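Local atomic coordinates of inositol monophosphatase family protein (Staphylococcus aureus, PDB entry 5I3S), a protein that probably hydrolyses phosphate monoesters such as inositol monophosphate. Residues L213-L226 against N237-E249. Numbering follows the deposited sequence.
Sequences LVILYEVNGQASNL and NSILVGNRGLHQE
His247, on the first turn of helix 244-255, lies against the face of strand 222-224 that carries Gln222 and Ser224. A chi1 of -173° swings its imidazole away from its backbone N to the strand, where NE2 donates in the ring plane to Ser224 OG at 3.0 Å. Serine suits the place because one short side chain can accept from the ring and donate to the backbone: the bond from OG to Asn225 O, 2.6 Å and on a lone pair, orients the hydroxyl. Gln222 CG sits over one ring face, 4.1 Å from the centroid, in a CH-pi contact, and its extended chain stacks the amide on the imidazole, planes 25° apart. Leu240 CD2 covers the other face, toward the rim, and this packing helps the NE2 bond set the ring's rotation. Where the strand pairing ends, Ser238 OG accepts from Leu226 N at 2.8 Å, while Asn225 ND2 gives Asn237 OD1 a fairly straight 3.1 Å bond between nearly perpendicular amides; Asn225 OD1 is held by Glu229 N and Leu227 N. On the strand-pair face opposite His247, small Ala223 CB leaves room for Val241 CG1 at 3.7 Å, and Leu216 CD1 reaches Val241 from helix 206-218. A Schellman motif at Asn220 ends that helix and leads into edge strand 222-224, antiparallel to strand 237-242; strand 198-201 flanks the latter, and the helices pack against opposite faces.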
loop_
_atom_site.group_PDB
_atom_site.type_symbol
_atom_site.label_atom_id
_atom_site.label_comp_id
_atom_site.label_asym_id
_atom_site.label_seq_id
_atom_site.Cartn_x
_atom_site.Cartn_y
_atom_site.Cartn_z
ATOM N N LEU A 213 17.041 -7.400 -3.324
ATOM C CA LEU A 213 17.300 -8.743 -3.831
ATOM C C LEU A 213 18.152 -9.598 -2.880
ATOM O O LEU A 213 17.904 -10.788 -2.737
ATOM C CB LEU A 213 17.976 -8.670 -5.183
ATOM C CG LEU A 213 17.343 -9.517 -6.248
ATOM C CD1 LEU A 213 15.843 -9.261 -6.469
ATOM C CD2 LEU A 213 18.138 -9.236 -7.518
ATOM N N VAL A 214 19.112 -8.972 -2.210
ATOM C CA VAL A 214 20.014 -9.702 -1.292
ATOM C C VAL A 214 19.220 -10.199 -0.095
ATOM O O VAL A 214 19.380 -11.357 0.346
ATOM C CB VAL A 214 21.217 -8.812 -0.849
ATOM C CG1 VAL A 214 22.162 -9.544 0.110
ATOM C CG2 VAL A 214 21.992 -8.312 -2.071
ATOM N N ILE A 215 18.320 -9.342 0.388
ATOM C CA ILE A 215 17.422 -9.651 1.519
ATOM C C ILE A 215 16.454 -10.794 1.139
ATOM O O ILE A 215 16.301 -11.804 1.850
ATOM C CB ILE A 215 16.688 -8.344 1.994
ATOM C CG1 ILE A 215 17.708 -7.337 2.574
ATOM C CG2 ILE A 215 15.634 -8.648 3.039
ATOM C CD1 ILE A 215 17.325 -5.879 2.516
ATOM N N LEU A 216 15.829 -10.650 -0.011
ATOM C CA LEU A 216 14.951 -11.676 -0.550
ATOM C C LEU A 216 15.636 -13.014 -0.605
ATOM O O LEU A 216 15.090 -14.000 -0.183
ATOM C CB LEU A 216 14.533 -11.275 -1.999
ATOM C CG LEU A 216 13.286 -11.811 -2.697
ATOM C CD1 LEU A 216 13.556 -12.390 -4.071
ATOM C CD2 LEU A 216 12.444 -12.744 -1.846
ATOM N N TYR A 217 16.839 -13.055 -1.146
ATOM C CA TYR A 217 17.511 -14.324 -1.351
ATOM C C TYR A 217 17.902 -15.002 0.019
ATOM O O TYR A 217 17.765 -16.230 0.158
ATOM C CB TYR A 217 18.679 -14.178 -2.337
ATOM C CG TYR A 217 18.313 -14.096 -3.851
ATOM C CD1 TYR A 217 17.179 -14.743 -4.422
ATOM C CD2 TYR A 217 19.174 -13.453 -4.722
ATOM N N GLU A 218 18.267 -14.215 1.038
ATOM C CA GLU A 218 18.491 -14.773 2.382
ATOM C C GLU A 218 17.295 -15.448 3.028
ATOM O O GLU A 218 17.508 -16.390 3.783
ATOM C CB GLU A 218 19.078 -13.762 3.331
ATOM C CG GLU A 218 20.472 -13.368 2.930
ATOM C CD GLU A 218 21.460 -14.556 2.925
ATOM O OE1 GLU A 218 21.616 -15.230 3.981
ATOM O OE2 GLU A 218 22.099 -14.781 1.874
ATOM N N VAL A 219 16.061 -15.073 2.682
ATOM C CA VAL A 219 14.899 -15.851 3.169
ATOM C C VAL A 219 14.387 -16.896 2.166
ATOM O O VAL A 219 13.214 -17.336 2.242
ATOM C CB VAL A 219 13.729 -14.960 3.658
ATOM C CG1 VAL A 219 14.167 -14.106 4.850
ATOM C CG2 VAL A 219 13.170 -14.091 2.544
ATOM N N ASN A 220 15.238 -17.274 1.216
ATOM C CA ASN A 220 14.896 -18.322 0.219
ATOM C C ASN A 220 13.843 -17.965 -0.780
ATOM O O ASN A 220 13.221 -18.887 -1.324
ATOM C CB ASN A 220 14.495 -19.674 0.888
ATOM C CG ASN A 220 15.619 -20.644 0.905
ATOM O OD1 ASN A 220 16.267 -20.843 1.934
ATOM N ND2 ASN A 220 15.886 -21.248 -0.256
ATOM N N GLY A 221 13.677 -16.673 -1.074
ATOM C CA GLY A 221 12.758 -16.270 -2.141
ATOM C C GLY A 221 13.408 -16.445 -3.498
ATOM O O GLY A 221 14.619 -16.718 -3.549
ATOM N N GLN A 222 12.632 -16.328 -4.595
ATOM C CA GLN A 222 13.247 -16.215 -5.902
ATOM C C GLN A 222 12.863 -15.031 -6.774
ATOM O O GLN A 222 11.774 -14.469 -6.691
ATOM C CB GLN A 222 13.190 -17.483 -6.707
ATOM C CG GLN A 222 11.923 -18.280 -6.635
ATOM C CD GLN A 222 12.000 -19.509 -7.548
ATOM O OE1 GLN A 222 11.128 -20.410 -7.537
ATOM N NE2 GLN A 222 13.057 -19.551 -8.358
ATOM N N ALA A 223 13.814 -14.701 -7.639
ATOM C CA ALA A 223 13.738 -13.542 -8.462
ATOM C C ALA A 223 14.170 -13.914 -9.845
ATOM O O ALA A 223 15.122 -14.610 -10.006
ATOM C CB ALA A 223 14.613 -12.443 -7.921
ATOM N N SER A 224 13.419 -13.413 -10.810
ATOM C CA SER A 224 13.747 -13.456 -12.185
ATOM C C SER A 224 13.120 -12.221 -12.837
ATOM O O SER A 224 12.491 -11.422 -12.168
ATOM C CB SER A 224 13.143 -14.707 -12.819
ATOM O OG SER A 224 11.732 -14.605 -12.867
ATOM N N ASN A 225 13.299 -12.101 -14.152
ATOM C CA ASN A 225 12.524 -11.182 -14.945
ATOM C C ASN A 225 11.305 -11.953 -15.406
ATOM O O ASN A 225 11.084 -13.110 -14.951
ATOM C CB ASN A 225 13.370 -10.581 -16.070
ATOM C CG ASN A 225 13.616 -11.508 -17.229
ATOM O OD1 ASN A 225 13.256 -12.671 -17.254
ATOM N ND2 ASN A 225 14.249 -10.969 -18.218
ATOM N N LEU A 226 10.489 -11.311 -16.264
ATOM C CA LEU A 226 9.238 -11.911 -16.705
ATOM C C LEU A 226 9.406 -13.091 -17.658
ATOM O O LEU A 226 8.446 -13.849 -17.859
ATOM C CB LEU A 226 8.312 -10.875 -17.310
ATOM C CG LEU A 226 7.791 -9.785 -16.334
ATOM C CD1 LEU A 226 7.040 -8.719 -17.111
ATOM C CD2 LEU A 226 6.930 -10.304 -15.191
ATOM N N ASN A 237 15.567 -4.157 -15.951
ATOM C CA ASN A 237 14.835 -5.355 -16.328
ATOM C C ASN A 237 13.373 -5.345 -15.852
ATOM O O ASN A 237 12.992 -4.558 -14.970
ATOM C CB ASN A 237 15.546 -6.580 -15.737
ATOM C CG ASN A 237 15.642 -7.735 -16.716
ATOM O OD1 ASN A 237 14.708 -8.023 -17.512
ATOM N ND2 ASN A 237 16.778 -8.414 -16.657
ATOM N N SER A 238 12.573 -6.265 -16.398
ATOM C CA SER A 238 11.316 -6.613 -15.769
ATOM C C SER A 238 11.630 -7.450 -14.519
ATOM O O SER A 238 12.820 -7.841 -14.259
ATOM C CB SER A 238 10.393 -7.315 -16.770
ATOM O OG SER A 238 10.784 -8.641 -17.035
ATOM N N ILE A 239 10.603 -7.724 -13.729
ATOM C CA ILE A 239 10.792 -8.220 -12.346
ATOM C C ILE A 239 9.603 -9.087 -11.966
ATOM O O ILE A 239 8.461 -8.663 -12.106
ATOM C CB ILE A 239 10.814 -7.048 -11.309
ATOM C CG1 ILE A 239 11.925 -6.070 -11.589
ATOM C CG2 ILE A 239 10.971 -7.575 -9.858
ATOM C CD1 ILE A 239 13.326 -6.574 -11.249
ATOM N N LEU A 240 9.895 -10.302 -11.526
ATOM C CA LEU A 240 8.942 -11.166 -10.795
ATOM C C LEU A 240 9.680 -11.761 -9.590
ATOM O O LEU A 240 10.716 -12.386 -9.753
ATOM C CB LEU A 240 8.438 -12.274 -11.698
ATOM C CG LEU A 240 7.587 -13.364 -11.054
ATOM C CD1 LEU A 240 6.263 -12.735 -10.681
ATOM C CD2 LEU A 240 7.380 -14.631 -11.910
ATOM N N VAL A 241 9.162 -11.530 -8.393
ATOM C CA VAL A 241 9.733 -12.033 -7.148
ATOM C C VAL A 241 8.630 -12.618 -6.301
ATOM O O VAL A 241 7.448 -12.202 -6.378
ATOM C CB VAL A 241 10.502 -10.983 -6.337
ATOM C CG1 VAL A 241 11.640 -10.398 -7.158
ATOM C CG2 VAL A 241 9.624 -9.877 -5.817
ATOM N N GLY A 242 9.003 -13.614 -5.519
ATOM C CA GLY A 242 8.024 -14.328 -4.749
ATOM C C GLY A 242 8.636 -15.453 -3.923
ATOM O O GLY A 242 9.827 -15.726 -4.010
ATOM N N ASN A 243 7.793 -16.110 -3.161
ATOM C CA ASN A 243 8.152 -17.404 -2.601
ATOM C C ASN A 243 8.316 -18.391 -3.763
ATOM O O ASN A 243 7.740 -18.205 -4.836
ATOM C CB ASN A 243 7.162 -17.857 -1.506
ATOM C CG ASN A 243 5.768 -18.260 -2.010
ATOM O OD1 ASN A 243 5.586 -19.266 -2.711
ATOM N ND2 ASN A 243 4.756 -17.553 -1.543
ATOM N N ARG A 244 9.199 -19.356 -3.580
ATOM C CA ARG A 244 9.544 -20.367 -4.589
ATOM C C ARG A 244 8.373 -20.913 -5.291
ATOM O O ARG A 244 8.267 -20.800 -6.511
ATOM C CB ARG A 244 10.351 -21.496 -3.967
ATOM C CG ARG A 244 11.799 -21.082 -3.868
ATOM C CD ARG A 244 12.688 -21.924 -2.964
ATOM N NE ARG A 244 13.987 -21.255 -2.977
ATOM C CZ ARG A 244 14.881 -21.292 -3.977
ATOM N NH1 ARG A 244 14.689 -22.049 -5.055
ATOM N NH2 ARG A 244 16.006 -20.578 -3.889
ATOM N N GLY A 245 7.443 -21.417 -4.505
ATOM C CA GLY A 245 6.294 -22.101 -5.052
ATOM C C GLY A 245 5.503 -21.237 -6.026
ATOM O O GLY A 245 5.130 -21.636 -7.126
ATOM N N LEU A 246 5.205 -20.026 -5.650
ATOM C CA LEU A 246 4.330 -19.383 -6.526
ATOM C C LEU A 246 5.017 -18.507 -7.548
ATOM O O LEU A 246 4.389 -18.115 -8.537
ATOM C CB LEU A 246 3.300 -18.684 -5.754
ATOM C CG LEU A 246 3.315 -17.233 -5.928
ATOM C CD1 LEU A 246 1.866 -16.881 -5.697
ATOM C CD2 LEU A 246 4.410 -16.731 -4.975
ATOM N N HIS A 247 6.294 -18.214 -7.321
ATOM C CA HIS A 247 7.115 -17.792 -8.415
ATOM C C HIS A 247 7.054 -18.808 -9.567
ATOM O O HIS A 247 6.775 -18.420 -10.702
ATOM C CB HIS A 247 8.548 -17.603 -7.975
ATOM C CG HIS A 247 9.412 -17.011 -9.037
ATOM N ND1 HIS A 247 9.890 -17.746 -10.102
ATOM C CD2 HIS A 247 9.867 -15.756 -9.210
ATOM C CE1 HIS A 247 10.627 -16.980 -10.877
ATOM N NE2 HIS A 247 10.625 -15.764 -10.359
ATOM N N GLN A 248 7.259 -20.093 -9.283
ATOM C CA GLN A 248 7.218 -21.119 -10.348
ATOM C C GLN A 248 5.828 -21.287 -10.980
ATOM O O GLN A 248 5.751 -21.453 -12.178
ATOM C CB GLN A 248 7.904 -22.480 -9.921
ATOM C CG GLN A 248 7.219 -23.414 -8.904
ATOM C CD GLN A 248 8.179 -24.348 -8.107
ATOM O OE1 GLN A 248 7.782 -24.994 -7.103
ATOM N NE2 GLN A 248 9.440 -24.401 -8.527
ATOM N N GLU A 249 4.740 -21.177 -10.201
ATOM C CA GLU A 249 3.361 -21.167 -10.772
ATOM C C GLU A 249 3.059 -19.934 -11.656
ATOM O O GLU A 249 2.437 -20.060 -12.725
ATOM C CB GLU A 249 2.325 -21.243 -9.634
ATOM C CG GLU A 249 0.837 -21.346 -10.037
ATOM C CD GLU A 249 -0.077 -21.305 -8.854
ATOM O OE1 GLU A 249 0.393 -21.176 -7.676
ATOM O OE2 GLU A 249 -1.317 -21.329 -9.082
#